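Local coordinates for virulence protein vsdE (Salmonella enterica, PDB 5LQ6) that acts as a cysteine hydrolase, a Salmonella effector that suppresses host immune responses and contributes to bacterial virulence, at residues N26-E31 / S108-K113; L83-H88 / I114-E119; K134-R139 / S146-S151; R164-A169 / Y210-D215. The protein carries 4 engineered substitutions. One frame throughout, in Å; residues are numbered along the deposited sequence.

Overall arrangement
The four contacts run from an outlying helix pair to the central antiparallel sheet. Contacts 1 and 2 share helix 108-116, which meets the start of helix 29-38 near its own beginning and helix 76-89 near its end; their centres are about 14 Å apart. Contact 3 lays helix 129-143 on strand 147-157, on the other side of the chain's centre and about 25 Å between centres from contact 1. Contact 4, about 8 Å between centres from contact 3 and 11 Å from contact 2, spans that strand and also touches helix 108-116. It holds His165, which with Cys76 and Asp185 probably forms the catalytic triad of a papain-like cysteine hydrolase.

Contact 1 of 4, residues N26-E31 / S108-K113; sequences NNDSNE and SAIVDK
Ile110 reaches from helix 108-116 to Asp28, next to the start of helix 29-38, and to Glu31 in its first turn, a surface contact between two helices. The backbones are nearest at Asp28 and Ile110, whose CA atoms lie 7.8 Å apart, so the gap must be bridged by side chains. Followed outward, the isoleucine first brings CB to 4.0 Å from Glu31 OE2. Its CG2 branch then lies 4.1 Å from Glu31 CG, the aliphatic part of the acid. The other branch goes furthest: with chi2 at 179° the chain is fully extended through CG1, and the CD1 methyl is delivered to the two carboxylates. An apolar residue with a beta branch suits this place because CG2 can approach Glu31 CG while CD1 reaches both acids. The same isoleucine also packs on Val32 and Ile35 of the facing helix.

No hydrogen bond joins the two segments, and Glu31 finds its polar partner just beyond them. It bends at chi2 (147°) and its OE2 accepts a hydrogen bond from the backbone N of Asp107, just ahead of helix 108-116, where a negative charge would probably be welcome near the helix's amino end. The carboxylates approach the methyl from different directions: Glu31 CD lies 3.5 Å from Ile110 CD1, and Asp28 OD1 lies 3.4 Å from it.

Contact 2 of 4, residues L83-H88 / I114-E119; sequences LHYNIH and IIFGHE
Tyr85 and Ile115 mark the nearest passage of the two helical backbones, 7.7 Å between their CA atoms, and just beyond it Gly117 takes a positive phi of 88° that ends the helical course; a CB at those angles would press on the preceding carbonyl O, so glycine fits the turn.

The end of helix 108-116 here packs on helix 76-89, beside Tyr214 near the C-terminus, and Phe116 and Tyr85 share much of the contact. Although the CB of Phe116 does not head for helix 76-89, chi1 of -54° sets CG beside the backbone N, and the far edge of the ring reaches two successive residues of that helix. Phe116 CZ arrives at the edge of the His84 imidazole, near its plane and 3.8 Å from His84 CD2. The ring planes are 75° apart. One atom along, Phe116 CE1 lies 3.9 Å from Tyr85 CB, the two side chains running past each other in opposite directions. Ile115 CG2 touches Tyr85 CD2 at 3.8 Å, less certainly, since Ile115 has two conformers.

All four residues are buried, and no hydrogen bond crosses between the segments. The polar ends are served by other partners: Tyr85 OH by Ser11 OG, and His84 NE2 by the backbone N of Tyr214. Since an amide N can only donate, NE2 acts as acceptor, consistent with a neutral histidine whose carbon edge is turned to the phenylalanine.

Contact 3 of 4, residues K134-R139 / S146-S151; sequences KEILNR and SSFIIS
Ile136, Phe148 and Ile150 make the apolar part of this contact. Ile136 lies over one face of the phenyl ring in a CH-pi interaction, its CG1 4.1 Å from the centroid of the Phe148 ring and 20° off the ring normal, so it is displaced toward the rim. Its CG2 branch touches the same rim, 3.5 Å from Phe148 CE1. At the far end of the extended branch, CD1 of Ile136 meets CD1 of Ile150 tip to tip at 3.9 Å. Beta-branched isoleucines and a flat ring fit together closely here, where all three side chains are buried.

The fold explains the pairing: the chain leaves helix 129-143, reverses in a short connection and enters strand 147-157, so the helix packs against one face of the four-stranded antiparallel sheet, the axes of the two segments 10.2 Å apart and running nearly opposite, at 155°. Phe148 also leans on Val211 of the neighbouring strand.

Charged groups lie at the margin. Arg139 uses its aliphatic part, with CD 3.8 Å from Phe148 CE2, while its guanidinium stands almost upright to the ring, the planes 85° apart. Arg139 NE donates a nearly straight hydrogen bond to Glu135 OE2, 3.0 Å away and one helical turn back; in this salt bridge the N-H meets the anti side of OE2.

Contact 4 of 4, residues R164-A169 / Y210-D215; sequences RHDFNA and YVRAYD
Arg212 and Asp166 form a salt bridge although their strands are not neighbours: strand 147-157 runs between strands 163-172 and 209-212. Arginine has the length for such a span. Its CG occupies the crowded position between backbone N and carbonyl carbon (chi1 70°), and the chain is extended from there to NE. Arg212 NH1 donates to Asp166 OD2 over 3.1 Å at a fairly straight 162°. The acceptor lies close to the guanidinium plane, yet the donor approaches from above the carboxylate plane, 44° out of it. A water completes a second path, giving a hydrogen bond to Asp166 OD2 at 2.7 Å and accepting one from Arg212 NH2 at 2.8 Å.

The other oxygen of the aspartate is also engaged. Arg164 NE and NH2 both reach Asp166 OD1, the latter at 2.9 Å, through bent and weak bonds, and Ser151 OG of the intervening strand binds OD1 as well. Two arginines thus share one carboxylate, which probably balances two positive charges that lie close together, while Asp112 of helix 108-116 pairs with Arg212 NH2. The network ties two strands, the strand between them and a helix together on one side of the sheet.

Arg164 and Asp166 flank His165 in sequence, and this histidine has its NE2 hydrogen-bonded to Asp185 OD2 and its side chain touching Cys76, an arrangement consistent with the Cys-His-Asp triad of papain-like cysteine hydrolases.

Contact 1 of 4, residues N26-E31 / S108-K113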
# COMPACT_ATOMS: atom_id res chain seq x y z
N ASN A 26 0.08 -22.23 -13.93
CA ASN A 26 -1.38 -22.31 -13.90
C ASN A 26 -1.96 -22.25 -12.48
O ASN A 26 -3.10 -21.89 -12.30
CB ASN A 26 -1.88 -23.57 -14.59
CG ASN A 26 -3.38 -23.55 -14.83
OD1 ASN A 26 -4.15 -24.05 -14.01
ND2 ASN A 26 -3.80 -22.93 -15.91
N ASN A 27 -1.16 -22.60 -11.47
CA ASN A 27 -1.60 -22.39 -10.06
C ASN A 27 -1.83 -20.90 -9.73
O ASN A 27 -2.52 -20.56 -8.76
CB ASN A 27 -0.62 -22.97 -9.04
CG ASN A 27 -0.48 -24.50 -9.13
OD1 ASN A 27 -1.39 -25.20 -9.57
ND2 ASN A 27 0.70 -25.01 -8.76
N ASP A 28 -1.26 -20.02 -10.55
CA ASP A 28 -1.41 -18.56 -10.39
C ASP A 28 -2.41 -17.94 -11.36
O ASP A 28 -2.71 -16.73 -11.23
CB ASP A 28 -0.09 -17.88 -10.60
CG ASP A 28 0.95 -18.27 -9.59
OD1 ASP A 28 0.61 -18.74 -8.48
OD2 ASP A 28 2.13 -18.10 -9.89
N SER A 29 -2.93 -18.73 -12.29
CA SER A 29 -3.79 -18.27 -13.38
C SER A 29 -5.04 -17.54 -12.91
O SER A 29 -5.36 -16.45 -13.42
CB SER A 29 -4.20 -19.46 -14.26
OG SER A 29 -4.89 -18.99 -15.41
N ASN A 30 -5.74 -18.11 -11.93
CA ASN A 30 -7.01 -17.53 -11.54
C ASN A 30 -6.78 -16.19 -10.87
O ASN A 30 -7.47 -15.22 -11.16
CB ASN A 30 -7.81 -18.49 -10.66
CG ASN A 30 -8.30 -19.71 -11.43
OD1 ASN A 30 -8.46 -19.67 -12.67
ND2 ASN A 30 -8.54 -20.80 -10.71
N GLU A 31 -5.77 -16.16 -9.99
CA GLU A 31 -5.33 -14.95 -9.35
C GLU A 31 -4.96 -13.83 -10.32
O GLU A 31 -5.36 -12.68 -10.15
CB GLU A 31 -4.13 -15.29 -8.49
CG GLU A 31 -3.68 -14.17 -7.59
CD GLU A 31 -3.11 -14.65 -6.27
OE1 GLU A 31 -3.09 -15.89 -5.98
OE2 GLU A 31 -2.64 -13.77 -5.53
N SER A 108 0.46 -11.05 -2.28
CA SER A 108 1.19 -9.82 -2.53
C SER A 108 2.37 -10.05 -3.47
O SER A 108 2.77 -9.12 -4.16
CB SER A 108 1.59 -9.05 -1.27
OG SER A 108 2.48 -9.79 -0.49
N ALA A 109 2.96 -11.25 -3.46
CA ALA A 109 4.08 -11.54 -4.37
C ALA A 109 3.61 -11.48 -5.84
O ALA A 109 4.28 -10.89 -6.69
CB ALA A 109 4.64 -12.91 -4.07
N ILE A 110 2.48 -12.11 -6.12
CA ILE A 110 1.92 -12.08 -7.47
C ILE A 110 1.52 -10.66 -7.83
O ILE A 110 1.82 -10.15 -8.92
CB ILE A 110 0.72 -13.05 -7.63
CG1 ILE A 110 1.21 -14.48 -7.39
CG2 ILE A 110 -0.01 -12.85 -8.97
CD1 ILE A 110 0.09 -15.50 -7.51
N VAL A 111 0.87 -9.95 -6.89
CA VAL A 111 0.49 -8.59 -7.18
C VAL A 111 1.71 -7.72 -7.45
O VAL A 111 1.72 -6.91 -8.39
CB VAL A 111 -0.40 -7.98 -6.05
CG1 VAL A 111 -0.59 -6.48 -6.17
CG2 VAL A 111 -1.74 -8.72 -5.97
N ASP A 112 2.76 -7.86 -6.65
CA ASP A 112 3.94 -7.07 -6.82
C ASP A 112 4.65 -7.40 -8.17
O ASP A 112 5.12 -6.51 -8.86
CB ASP A 112 4.96 -7.31 -5.69
CG ASP A 112 4.64 -6.58 -4.42
OD1 ASP A 112 3.66 -5.75 -4.33
OD2 ASP A 112 5.46 -6.81 -3.44
N LYS A 113 4.70 -8.69 -8.49
CA LYS A 113 5.33 -9.09 -9.74
C LYS A 113 4.62 -8.44 -10.94
O LYS A 113 5.25 -7.98 -11.88
CB LYS A 113 5.35 -10.61 -9.86
CG LYS A 113 6.46 -11.24 -9.07
CD LYS A 113 6.45 -12.76 -9.11
CE LYS A 113 7.54 -13.29 -8.21
NZ LYS A 113 7.63 -14.76 -8.34

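Contact 2 of 4, residues L83-H88 / I114-E119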
# COMPACT_ATOMS: atom_id res chain seq x y z
N LEU A 83 -2.17 2.08 -5.07
CA LEU A 83 -1.91 3.37 -4.47
C LEU A 83 -0.43 3.64 -4.38
O LEU A 83 0.04 4.74 -4.61
CB LEU A 83 -2.57 3.43 -3.09
CG LEU A 83 -2.45 4.75 -2.34
CD1 LEU A 83 -2.96 5.91 -3.19
CD2 LEU A 83 -3.19 4.67 -1.01
N HIS A 84 0.36 2.64 -3.96
CA HIS A 84 1.81 2.80 -3.90
C HIS A 84 2.44 3.20 -5.23
O HIS A 84 3.33 4.04 -5.31
CB HIS A 84 2.42 1.53 -3.33
CG HIS A 84 3.87 1.63 -3.00
ND1 HIS A 84 4.33 2.31 -1.91
CD2 HIS A 84 4.96 1.07 -3.57
CE1 HIS A 84 5.64 2.24 -1.86
NE2 HIS A 84 6.05 1.47 -2.84
N TYR A 85 1.99 2.51 -6.26
CA TYR A 85 2.43 2.82 -7.60
C TYR A 85 2.08 4.25 -8.01
O TYR A 85 2.93 4.96 -8.54
CB TYR A 85 1.82 1.83 -8.58
CG TYR A 85 2.14 2.02 -10.06
CD1 TYR A 85 1.42 2.87 -10.84
CD2 TYR A 85 3.18 1.32 -10.60
CE1 TYR A 85 1.72 3.00 -12.20
CE2 TYR A 85 3.48 1.41 -11.98
CZ TYR A 85 2.73 2.28 -12.73
OH TYR A 85 3.03 2.44 -14.12
N ASN A 86 0.84 4.65 -7.78
CA ASN A 86 0.37 6.01 -8.12
C ASN A 86 1.18 7.06 -7.35
O ASN A 86 1.60 8.08 -7.89
CB ASN A 86 -1.12 6.16 -7.83
CG ASN A 86 -1.99 5.35 -8.78
OD1 ASN A 86 -1.47 4.79 -9.76
ND2 ASN A 86 -3.24 5.22 -8.47
N ILE A 87 1.43 6.82 -6.06
CA ILE A 87 2.22 7.76 -5.31
C ILE A 87 3.62 7.88 -5.89
O ILE A 87 4.14 8.99 -6.07
CB ILE A 87 2.28 7.34 -3.80
CG1 ILE A 87 0.94 7.54 -3.16
CG2 ILE A 87 3.38 8.11 -3.05
CD1 ILE A 87 0.80 6.78 -1.85
N HIS A 88 4.24 6.74 -6.24
CA HIS A 88 5.58 6.75 -6.77
C HIS A 88 5.65 7.63 -8.05
O HIS A 88 6.62 8.35 -8.23
CB HIS A 88 6.03 5.33 -7.09
CG HIS A 88 7.42 5.27 -7.62
ND1 HIS A 88 8.52 5.29 -6.79
CD2 HIS A 88 7.90 5.21 -8.89
CE1 HIS A 88 9.62 5.23 -7.53
NE2 HIS A 88 9.26 5.21 -8.80
N ILE A 114 3.28 -8.37 -10.87
CA ILE A 114 2.53 -7.76 -11.99
C ILE A 114 2.73 -6.23 -12.02
O ILE A 114 3.05 -5.68 -13.04
CB ILE A 114 1.04 -8.10 -11.88
CG1 ILE A 114 0.87 -9.61 -12.06
CG2 ILE A 114 0.22 -7.25 -12.87
CD1 ILE A 114 -0.55 -10.07 -11.89
N ILE A 115 2.50 -5.56 -10.89
CA ILE A 115 2.50 -4.10 -10.89
C ILE A 115 3.90 -3.51 -10.95
O ILE A 115 4.14 -2.57 -11.66
CB ILE A 115 1.68 -3.56 -9.70
CG1 ILE A 115 0.20 -3.78 -10.00
CG2 ILE A 115 1.97 -2.07 -9.48
CD1 ILE A 115 -0.72 -3.46 -8.85
N PHE A 116 4.84 -4.08 -10.20
CA PHE A 116 6.19 -3.52 -10.11
C PHE A 116 7.24 -4.27 -10.89
O PHE A 116 8.31 -3.70 -11.17
CB PHE A 116 6.64 -3.39 -8.63
CG PHE A 116 5.65 -2.61 -7.79
CD1 PHE A 116 5.56 -1.24 -7.94
CD2 PHE A 116 4.80 -3.29 -6.90
CE1 PHE A 116 4.59 -0.53 -7.17
CE2 PHE A 116 3.85 -2.57 -6.19
CZ PHE A 116 3.77 -1.23 -6.35
N GLY A 117 6.94 -5.50 -11.29
CA GLY A 117 7.89 -6.31 -12.03
C GLY A 117 8.81 -7.15 -11.19
O GLY A 117 9.73 -7.83 -11.75
N HIS A 118 8.62 -7.13 -9.88
CA HIS A 118 9.36 -7.96 -8.93
C HIS A 118 8.71 -7.82 -7.59
O HIS A 118 7.95 -6.86 -7.36
CB HIS A 118 10.85 -7.51 -8.85
CG HIS A 118 11.03 -6.08 -8.51
ND1 HIS A 118 11.27 -5.10 -9.45
CD2 HIS A 118 11.05 -5.45 -7.31
CE1 HIS A 118 11.37 -3.92 -8.85
NE2 HIS A 118 11.27 -4.12 -7.55
N GLU A 119 8.96 -8.79 -6.71
CA GLU A 119 8.54 -8.69 -5.30
C GLU A 119 9.27 -7.55 -4.64
O GLU A 119 10.44 -7.36 -4.88
CB GLU A 119 8.83 -9.97 -4.52
CG GLU A 119 8.27 -11.21 -5.15
CD GLU A 119 8.37 -12.42 -4.22
OE1 GLU A 119 8.19 -12.25 -2.98
OE2 GLU A 119 8.59 -13.53 -4.75

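Contact 3 of 4, residues K134-R139 / S146-S151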
# COMPACT_ATOMS: atom_id res chain seq x y z
N LYS A 134 7.73 4.42 13.85
CA LYS A 134 9.11 4.80 14.19
C LYS A 134 10.08 4.37 13.11
O LYS A 134 10.98 5.14 12.71
CB LYS A 134 9.50 4.11 15.53
CG LYS A 134 10.93 4.39 15.95
CD LYS A 134 11.28 3.65 17.22
CE LYS A 134 12.78 3.38 17.30
NZ LYS A 134 13.22 2.95 18.66
N GLU A 135 9.91 3.17 12.56
CA GLU A 135 10.80 2.67 11.53
C GLU A 135 10.71 3.52 10.27
O GLU A 135 11.70 3.81 9.63
CB GLU A 135 10.48 1.22 11.20
CG GLU A 135 11.20 0.59 10.02
CD GLU A 135 12.70 0.46 10.23
OE1 GLU A 135 13.17 0.55 11.40
OE2 GLU A 135 13.42 0.25 9.20
N ILE A 136 9.47 3.90 9.92
CA ILE A 136 9.26 4.72 8.75
C ILE A 136 9.89 6.09 8.97
O ILE A 136 10.55 6.61 8.04
CB ILE A 136 7.76 4.83 8.43
CG1 ILE A 136 7.33 3.51 7.81
CG2 ILE A 136 7.52 6.00 7.48
CD1 ILE A 136 5.84 3.37 7.65
N LEU A 137 9.67 6.68 10.15
CA LEU A 137 10.32 7.99 10.42
C LEU A 137 11.81 7.90 10.37
O LEU A 137 12.49 8.84 9.91
CB LEU A 137 9.83 8.60 11.69
CG LEU A 137 8.39 9.08 11.68
CD1 LEU A 137 7.90 9.37 13.11
CD2 LEU A 137 8.18 10.25 10.70
N ASN A 138 12.36 6.79 10.81
CA ASN A 138 13.82 6.60 10.72
C ASN A 138 14.31 6.48 9.29
O ASN A 138 15.34 7.09 8.90
CB ASN A 138 14.26 5.42 11.55
CG ASN A 138 15.78 5.33 11.68
OD1 ASN A 138 16.43 6.26 12.17
ND2 ASN A 138 16.35 4.26 11.20
N ARG A 139 13.63 5.68 8.49
CA ARG A 139 13.98 5.58 7.10
C ARG A 139 13.89 6.95 6.39
O ARG A 139 14.75 7.30 5.54
CB ARG A 139 13.15 4.55 6.34
CG ARG A 139 13.38 3.11 6.76
CD ARG A 139 12.62 2.19 5.83
NE ARG A 139 12.44 0.85 6.38
CZ ARG A 139 12.06 -0.22 5.66
NH1 ARG A 139 11.88 -0.14 4.34
NH2 ARG A 139 11.92 -1.38 6.26
N SER A 146 9.73 7.93 1.70
CA SER A 146 8.51 8.55 2.19
C SER A 146 7.23 7.80 1.93
O SER A 146 6.18 8.26 2.35
CB SER A 146 8.33 9.96 1.68
OG SER A 146 8.29 9.92 0.26
N SER A 147 7.26 6.68 1.21
CA SER A 147 6.06 5.94 0.87
C SER A 147 6.23 4.45 1.00
O SER A 147 7.23 3.87 0.51
CB SER A 147 5.67 6.29 -0.56
OG SER A 147 4.51 5.55 -0.95
N PHE A 148 5.30 3.79 1.69
CA PHE A 148 5.44 2.40 2.07
C PHE A 148 4.12 1.66 1.98
O PHE A 148 3.06 2.27 2.11
CB PHE A 148 5.99 2.27 3.49
CG PHE A 148 7.27 3.03 3.74
CD1 PHE A 148 7.22 4.38 4.07
CD2 PHE A 148 8.48 2.40 3.52
CE1 PHE A 148 8.40 5.09 4.24
CE2 PHE A 148 9.67 3.13 3.71
CZ PHE A 148 9.56 4.46 4.04
N ILE A 149 4.20 0.35 1.80
CA ILE A 149 3.06 -0.54 1.94
C ILE A 149 3.24 -1.29 3.27
O ILE A 149 4.33 -1.82 3.52
CB ILE A 149 2.87 -1.55 0.80
CG1 ILE A 149 2.79 -0.84 -0.55
CG2 ILE A 149 1.64 -2.41 1.01
CD1 ILE A 149 2.83 -1.79 -1.77
N ILE A 150 2.18 -1.35 4.06
CA ILE A 150 2.22 -2.05 5.34
C ILE A 150 1.43 -3.31 5.22
O ILE A 150 0.29 -3.29 4.69
CB ILE A 150 1.65 -1.21 6.48
CG1 ILE A 150 2.11 0.24 6.40
CG2 ILE A 150 1.91 -1.85 7.83
CD1 ILE A 150 3.56 0.44 6.53
N SER A 151 1.94 -4.44 5.69
CA SER A 151 1.20 -5.70 5.75
C SER A 151 1.07 -6.09 7.22
O SER A 151 2.09 -6.19 7.93
CB SER A 151 1.96 -6.79 4.99
OG SER A 151 2.05 -6.52 3.63

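Contact 4 of 4, residues R164-A169 / Y210-D215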
# COMPACT_ATOMS: atom_id res chain seq x y z
N ARG A 164 -5.18 -10.98 7.50
CA ARG A 164 -4.11 -10.28 6.81
C ARG A 164 -4.72 -9.05 6.16
O ARG A 164 -5.77 -9.13 5.52
CB ARG A 164 -3.53 -11.16 5.72
CG ARG A 164 -2.72 -10.39 4.66
CD ARG A 164 -1.26 -10.33 4.89
NE ARG A 164 -0.62 -9.48 3.87
CZ ARG A 164 -0.41 -9.80 2.59
NH1 ARG A 164 -0.86 -10.94 2.06
NH2 ARG A 164 0.28 -8.98 1.82
N HIS A 165 -4.03 -7.93 6.28
CA HIS A 165 -4.51 -6.70 5.69
C HIS A 165 -3.33 -5.87 5.26
O HIS A 165 -2.42 -5.63 6.06
CB HIS A 165 -5.34 -5.95 6.68
CG HIS A 165 -6.00 -4.73 6.14
ND1 HIS A 165 -6.77 -4.72 5.01
CD2 HIS A 165 -6.03 -3.45 6.61
CE1 HIS A 165 -7.27 -3.50 4.83
NE2 HIS A 165 -6.82 -2.72 5.77
N ASP A 166 -3.37 -5.37 4.02
CA ASP A 166 -2.40 -4.40 3.54
C ASP A 166 -3.02 -3.01 3.49
O ASP A 166 -4.19 -2.85 3.25
CB ASP A 166 -1.91 -4.73 2.12
CG ASP A 166 -0.82 -5.79 2.06
OD1 ASP A 166 -0.62 -6.50 3.06
OD2 ASP A 166 -0.18 -5.90 1.00
N PHE A 167 -2.18 -2.01 3.75
CA PHE A 167 -2.53 -0.61 3.69
C PHE A 167 -1.25 0.19 3.41
O PHE A 167 -0.23 -0.39 3.07
CB PHE A 167 -3.33 -0.15 4.91
CG PHE A 167 -2.66 -0.45 6.24
CD1 PHE A 167 -2.71 -1.71 6.76
CD2 PHE A 167 -1.96 0.54 6.93
CE1 PHE A 167 -2.12 -1.99 7.98
CE2 PHE A 167 -1.36 0.25 8.14
CZ PHE A 167 -1.42 -1.01 8.65
N ASN A 168 -1.32 1.49 3.50
CA ASN A 168 -0.22 2.36 3.06
C ASN A 168 0.20 3.33 4.14
O ASN A 168 -0.52 3.59 5.10
CB ASN A 168 -0.59 3.14 1.79
CG ASN A 168 -0.92 2.23 0.62
OD1 ASN A 168 -1.97 1.59 0.58
ND2 ASN A 168 -0.01 2.17 -0.34
N ALA A 169 1.41 3.87 4.01
CA ALA A 169 1.87 4.90 4.92
C ALA A 169 2.74 5.86 4.09
O ALA A 169 3.59 5.42 3.30
CB ALA A 169 2.66 4.32 6.06
N TYR A 210 4.82 -5.80 8.58
CA TYR A 210 5.94 -5.72 7.66
C TYR A 210 5.77 -4.50 6.80
O TYR A 210 4.66 -4.13 6.53
CB TYR A 210 5.99 -6.93 6.72
CG TYR A 210 6.19 -8.23 7.42
CD1 TYR A 210 5.13 -8.89 7.98
CD2 TYR A 210 7.44 -8.74 7.57
CE1 TYR A 210 5.29 -10.10 8.67
CE2 TYR A 210 7.62 -9.96 8.24
CZ TYR A 210 6.55 -10.60 8.79
OH TYR A 210 6.76 -11.80 9.46
N VAL A 211 6.88 -3.87 6.43
CA VAL A 211 6.89 -2.69 5.59
C VAL A 211 7.63 -3.02 4.32
O VAL A 211 8.67 -3.66 4.37
CB VAL A 211 7.61 -1.54 6.33
CG1 VAL A 211 7.53 -0.23 5.57
CG2 VAL A 211 7.01 -1.37 7.74
N ARG A 212 7.10 -2.64 3.16
CA ARG A 212 7.82 -2.81 1.90
C ARG A 212 7.63 -1.56 1.04
O ARG A 212 6.71 -0.77 1.26
CB ARG A 212 7.41 -4.07 1.16
CG ARG A 212 6.03 -4.08 0.56
CD ARG A 212 5.68 -5.53 0.12
NE ARG A 212 4.65 -5.59 -0.93
CZ ARG A 212 3.33 -5.53 -0.73
NH1 ARG A 212 2.81 -5.44 0.47
NH2 ARG A 212 2.52 -5.60 -1.78
N ALA A 213 8.48 -1.41 0.05
CA ALA A 213 8.44 -0.25 -0.82
C ALA A 213 9.15 -0.49 -2.13
O ALA A 213 10.15 -1.25 -2.16
CB ALA A 213 9.01 0.94 -0.14
N TYR A 214 8.66 0.14 -3.16
CA TYR A 214 9.23 0.06 -4.49
C TYR A 214 10.39 1.01 -4.58
O TYR A 214 10.26 2.15 -4.22
CB TYR A 214 8.15 0.46 -5.54
CG TYR A 214 8.61 0.49 -6.97
CD1 TYR A 214 9.19 -0.63 -7.56
CD2 TYR A 214 8.44 1.63 -7.73
CE1 TYR A 214 9.58 -0.61 -8.90
CE2 TYR A 214 8.84 1.66 -9.06
CZ TYR A 214 9.42 0.55 -9.63
OH TYR A 214 9.84 0.62 -10.96
N ASP A 215 11.50 0.49 -5.11
CA ASP A 215 12.71 1.23 -5.39
C ASP A 215 13.13 0.91 -6.84
O ASP A 215 12.96 1.76 -7.70
CB ASP A 215 13.78 0.81 -4.40
CG ASP A 215 15.07 1.58 -4.58
OD1 ASP A 215 15.21 2.31 -5.59
OD2 ASP A 215 15.95 1.46 -3.69
O HOH W 1 -0.07 -4.57 -1.34